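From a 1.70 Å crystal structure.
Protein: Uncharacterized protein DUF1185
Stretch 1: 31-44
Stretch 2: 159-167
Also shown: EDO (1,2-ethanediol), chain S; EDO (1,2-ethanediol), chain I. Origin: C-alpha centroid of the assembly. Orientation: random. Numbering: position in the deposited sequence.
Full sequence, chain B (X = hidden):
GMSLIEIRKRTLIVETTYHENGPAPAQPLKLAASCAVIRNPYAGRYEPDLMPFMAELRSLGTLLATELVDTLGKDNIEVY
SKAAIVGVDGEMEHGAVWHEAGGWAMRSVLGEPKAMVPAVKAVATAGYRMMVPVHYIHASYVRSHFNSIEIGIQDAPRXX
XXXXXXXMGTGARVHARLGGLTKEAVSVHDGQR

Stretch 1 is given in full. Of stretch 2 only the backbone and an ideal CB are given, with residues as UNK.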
# COMPACT_ATOMS: atom_id res chain seq x y z
N LEU B 31 -10.07 18.98 11.24
CA LEU B 31 -9.85 17.73 12.02
C LEU B 31 -8.35 17.66 12.27
O LEU B 31 -7.57 17.84 11.35
CB LEU B 31 -10.31 16.50 11.24
CG LEU B 31 -11.81 16.37 10.93
CD1 LEU B 31 -12.09 15.17 10.06
CD2 LEU B 31 -12.66 16.32 12.18
N ALA B 32 -7.96 17.32 13.49
CA ALA B 32 -6.53 17.32 13.85
C ALA B 32 -6.19 16.08 14.63
O ALA B 32 -7.01 15.59 15.42
CB ALA B 32 -6.17 18.58 14.65
N ALA B 33 -4.98 15.57 14.40
CA ALA B 33 -4.53 14.36 15.11
C ALA B 33 -3.15 14.65 15.68
O ALA B 33 -2.34 15.29 15.04
CB ALA B 33 -4.46 13.16 14.17
N SER B 34 -2.96 14.22 16.92
CA SER B 34 -1.68 14.32 17.61
C SER B 34 -1.28 12.90 17.93
O SER B 34 -2.01 12.20 18.62
CB SER B 34 -1.79 15.15 18.90
OG SER B 34 -0.51 15.33 19.54
N CYS B 35 -0.11 12.51 17.43
CA CYS B 35 0.44 11.16 17.59
C CYS B 35 1.81 11.19 18.24
O CYS B 35 2.63 12.12 18.02
CB CYS B 35 0.63 10.51 16.22
SG CYS B 35 -0.88 10.49 15.15
N ALA B 36 2.07 10.14 19.01
CA ALA B 36 3.37 9.90 19.63
C ALA B 36 3.76 8.44 19.42
O ALA B 36 2.94 7.52 19.64
CB ALA B 36 3.35 10.20 21.13
N VAL B 37 5.03 8.27 19.04
CA VAL B 37 5.66 6.97 18.83
C VAL B 37 6.54 6.72 20.02
O VAL B 37 7.44 7.50 20.30
CB VAL B 37 6.48 6.92 17.55
CG1 VAL B 37 7.15 5.57 17.40
CG2 VAL B 37 5.61 7.23 16.32
N ILE B 38 6.22 5.66 20.75
CA ILE B 38 6.95 5.28 21.96
C ILE B 38 7.48 3.86 21.90
O ILE B 38 7.04 3.06 21.13
CB ILE B 38 6.14 5.49 23.24
CG1 ILE B 38 5.08 4.39 23.47
CG2 ILE B 38 5.49 6.90 23.26
CD1 ILE B 38 4.45 4.38 24.91
N ARG B 39 8.52 3.60 22.68
CA ARG B 39 9.05 2.25 22.78
C ARG B 39 8.02 1.40 23.49
O ARG B 39 7.35 1.85 24.42
CB ARG B 39 10.36 2.25 23.59
CG ARG B 39 11.01 0.88 23.66
CD ARG B 39 12.38 0.97 24.31
NE ARG B 39 12.29 1.39 25.69
CZ ARG B 39 12.00 0.59 26.72
NH1 ARG B 39 11.70 -0.68 26.51
NH2 ARG B 39 11.96 1.10 27.96
N ASN B 40 7.89 0.15 23.04
CA ASN B 40 7.02 -0.80 23.69
C ASN B 40 7.81 -1.59 24.72
O ASN B 40 8.60 -2.44 24.34
CB ASN B 40 6.42 -1.79 22.67
CG ASN B 40 5.40 -2.72 23.27
OD1 ASN B 40 5.26 -2.78 24.48
ND2 ASN B 40 4.67 -3.43 22.42
N PRO B 41 7.60 -1.34 26.02
CA PRO B 41 8.39 -2.08 27.02
C PRO B 41 8.08 -3.58 27.13
O PRO B 41 8.81 -4.30 27.84
CB PRO B 41 8.00 -1.42 28.35
CG PRO B 41 7.31 -0.20 28.01
CD PRO B 41 6.64 -0.44 26.70
N TYR B 42 7.01 -4.04 26.46
CA TYR B 42 6.56 -5.45 26.50
C TYR B 42 6.66 -6.23 25.21
O TYR B 42 6.20 -7.38 25.12
CB TYR B 42 5.11 -5.49 27.01
CG TYR B 42 5.01 -4.69 28.28
CD1 TYR B 42 5.54 -5.19 29.46
CD2 TYR B 42 4.45 -3.42 28.29
CE1 TYR B 42 5.49 -4.44 30.63
CE2 TYR B 42 4.40 -2.68 29.44
CZ TYR B 42 4.93 -3.20 30.61
OH TYR B 42 4.88 -2.48 31.78
N ALA B 43 7.23 -5.57 24.20
CA ALA B 43 7.37 -6.19 22.87
C ALA B 43 8.14 -7.46 23.02
O ALA B 43 9.19 -7.49 23.70
CB ALA B 43 8.12 -5.28 21.89
N GLY B 44 7.63 -8.50 22.38
CA GLY B 44 8.31 -9.78 22.35
C GLY B 44 8.09 -10.77 23.45
O GLY B 44 8.72 -11.83 23.49
N UNK B 159 8.77 -2.52 14.88
CA UNK B 159 8.28 -3.70 15.54
C UNK B 159 8.10 -3.62 17.06
O UNK B 159 7.14 -4.19 17.60
CB UNK B 159 9.24 -4.85 15.22
N UNK B 160 8.99 -2.89 17.70
CA UNK B 160 9.05 -2.80 19.17
C UNK B 160 8.60 -1.44 19.70
O UNK B 160 9.01 -0.99 20.75
CB UNK B 160 10.47 -3.08 19.65
N UNK B 161 7.73 -0.81 18.92
CA UNK B 161 7.12 0.48 19.26
C UNK B 161 5.62 0.43 19.24
O UNK B 161 4.99 -0.55 18.82
CB UNK B 161 7.60 1.57 18.30
N UNK B 162 5.05 1.51 19.74
CA UNK B 162 3.59 1.75 19.69
C UNK B 162 3.35 3.20 19.34
O UNK B 162 4.11 4.09 19.78
CB UNK B 162 2.91 1.40 21.02
N UNK B 163 2.37 3.42 18.45
CA UNK B 163 1.93 4.76 18.06
C UNK B 163 0.58 4.99 18.71
O UNK B 163 -0.35 4.18 18.56
CB UNK B 163 1.85 4.92 16.54
N UNK B 164 0.51 6.02 19.55
CA UNK B 164 -0.73 6.42 20.21
C UNK B 164 -1.17 7.76 19.66
O UNK B 164 -0.35 8.64 19.46
CB UNK B 164 -0.56 6.49 21.73
N UNK B 165 -2.48 7.91 19.47
CA UNK B 165 -3.04 9.10 18.88
C UNK B 165 -4.36 9.56 19.45
O UNK B 165 -5.19 8.72 19.90
CB UNK B 165 -3.21 8.87 17.38
N UNK B 166 -4.54 10.87 19.41
CA UNK B 166 -5.84 11.47 19.75
C UNK B 166 -6.23 12.33 18.57
O UNK B 166 -5.38 12.87 17.85
CB UNK B 166 -5.79 12.28 21.04
N UNK B 167 -7.53 12.47 18.39
CA UNK B 167 -8.12 13.28 17.35
C UNK B 167 -9.16 14.22 17.94
O UNK B 167 -9.94 13.83 18.78
CB UNK B 167 -8.74 12.40 16.27
C1 EDO S . 11.41 -9.79 25.26
O1 EDO S . 10.09 -9.23 25.40
C2 EDO S . 12.28 -8.80 24.50
O2 EDO S . 12.62 -7.74 25.41
C1 EDO I . 11.62 -7.34 13.41
O1 EDO I . 12.86 -6.65 13.63
C2 EDO I . 11.85 -8.83 13.54
O2 EDO I . 12.82 -9.21 12.56

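Stretch 2 runs antiparallel to strand 31-39, at 155° between their directions, so from position 162 onward its side chains alternate between two faces of the sheet. One face carries Ala-33, Cys-35 and Val-37, the other Ser-34, Ala-36 and Ile-38.

Position 159 has phi near -49°, and its CB has nothing of stretch 1 within 5.5 Å. Many residues would fit, proline among them. It is Pro-159, whose carbonyl O lies 2.8 Å from a water that is also held by Asn-40.

At 160 the backbone O accepts a hydrogen bond from Asn-40 N (2.8 Å from N to O), which any residue could supply. CB points sideways, 3.9 Å from Ala-43 CB, with no charge from stretch 1 beside it; a side chain with an aliphatic base, polar or not, would suit. The residue is Arg-160. Its CG packs 3.9 Å from Ala-43 CB, while its end leads away and NH1 makes a weak hydrogen bond to O1 of an ethanediol (chain I), 3.4 Å away.

The CB at 161 points away overall, yet sits 3.3 Å from Ile-38 O. CB also lies 4.1 Å from Val-37 CG1, so a side chain able to lie beside that methyl, apolar or long and polar, would suit. Glu-161 runs beside Val-37, bringing OE1 to 3.4 Å from Val-37 CG1; its carboxylate finds hydrogen-bonding partners elsewhere in the structure.

Position 162 pairs with Ile-38 through two backbone hydrogen bonds, 2.8 Å from Ile-38 N to the O of 162 and 2.9 Å from the N of 162 to Ile-38 O. Its CB is 4.4 Å from Ile-38 CG1 and 5.0 Å from Asn-40 CB, which favours an aliphatic residue, valine, leucine or isoleucine. Ile-162, with chi1 in m, brings CD1 to 3.7 Å from Asn-40 CG.

At 163, CB lies 4.4 Å from Val-37 CG2, on the face shared with Cys-35. A medium-sized apolar residue is expected. Leu-163 places CG 4.3 Å from Val-37 CG2 and CD2 4.0 Å from Cys-35 CB, thus touching two neighbours on that face.

Opposite 164 stands Ala-36, whose small side chain leaves room, with Ile-38 farther along the same face. A large apolar or aromatic side chain could use both. Phe-164 turns its ring so that Ile-38 CD1 meets the ring edge, 3.7 Å from CE2.

Space is short at 165: CB is 3.6 Å from Cys-35 SG and 3.7 Å from Ser-34 O. A small residue such as alanine, glycine or serine suits this position, and Ala-165 packs its methyl against the sulfur.

Backbone N and O at 166 pair with Ser-34: O accepts from Ser-34 N at 2.9 Å and N donates to Ser-34 O at 3.0 Å. The CB is 4.5 Å from Ser-34 O, so stretch 1 restricts the side chain little, and apolar residues of many sizes, or polar ones, would fit. The residue is Leu-166, with chi1 in m and chi2 in t; its side chain comes no nearer to stretch 1 than 4.4 Å.

At 167 CB is 3.7 Å from Ala-32 O, and Ala-33 is small; a beta-branched or other modest apolar residue fits. Val-167 sets CG2 4.0 Å from Ala-33 CB.

Stretch 2, residues 159-167: PREILFALV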
# COMPACT_ATOMS: atom_id res chain seq x y z
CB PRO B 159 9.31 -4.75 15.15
CG PRO B 159 9.69 -4.36 13.74
CD PRO B 159 9.72 -2.85 13.79
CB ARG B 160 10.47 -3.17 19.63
CG ARG B 160 10.84 -4.59 19.21
CD ARG B 160 12.21 -5.01 19.64
NE ARG B 160 13.22 -4.50 18.73
CZ ARG B 160 13.33 -4.89 17.46
NH1 ARG B 160 12.47 -5.76 16.93
NH2 ARG B 160 14.28 -4.37 16.72
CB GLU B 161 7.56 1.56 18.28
CG GLU B 161 9.04 1.76 18.23
CD GLU B 161 9.45 2.87 17.32
OE1 GLU B 161 8.90 2.94 16.18
OE2 GLU B 161 10.38 3.63 17.70
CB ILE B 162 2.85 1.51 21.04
CG1 ILE B 162 3.23 0.16 21.67
CG2 ILE B 162 1.29 1.62 20.82
CD1 ILE B 162 2.92 0.05 23.22
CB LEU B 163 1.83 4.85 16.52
CG LEU B 163 1.49 6.24 15.93
CD1 LEU B 163 1.81 6.23 14.42
CD2 LEU B 163 0.03 6.59 16.13
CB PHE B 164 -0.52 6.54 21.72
CG PHE B 164 -0.30 5.21 22.43
CD1 PHE B 164 -1.32 4.27 22.47
CD2 PHE B 164 0.86 4.94 23.13
CE1 PHE B 164 -1.17 3.07 23.13
CE2 PHE B 164 1.02 3.73 23.81
CZ PHE B 164 -0.01 2.79 23.80
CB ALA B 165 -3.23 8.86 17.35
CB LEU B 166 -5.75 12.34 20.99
CG LEU B 166 -5.43 11.60 22.30
CD1 LEU B 166 -5.33 12.58 23.46
CD2 LEU B 166 -6.47 10.55 22.58
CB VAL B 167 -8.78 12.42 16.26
CG1 VAL B 167 -9.47 13.30 15.18
CG2 VAL B 167 -7.77 11.47 15.63
O HOH W 1 5.52 -3.17 19.64
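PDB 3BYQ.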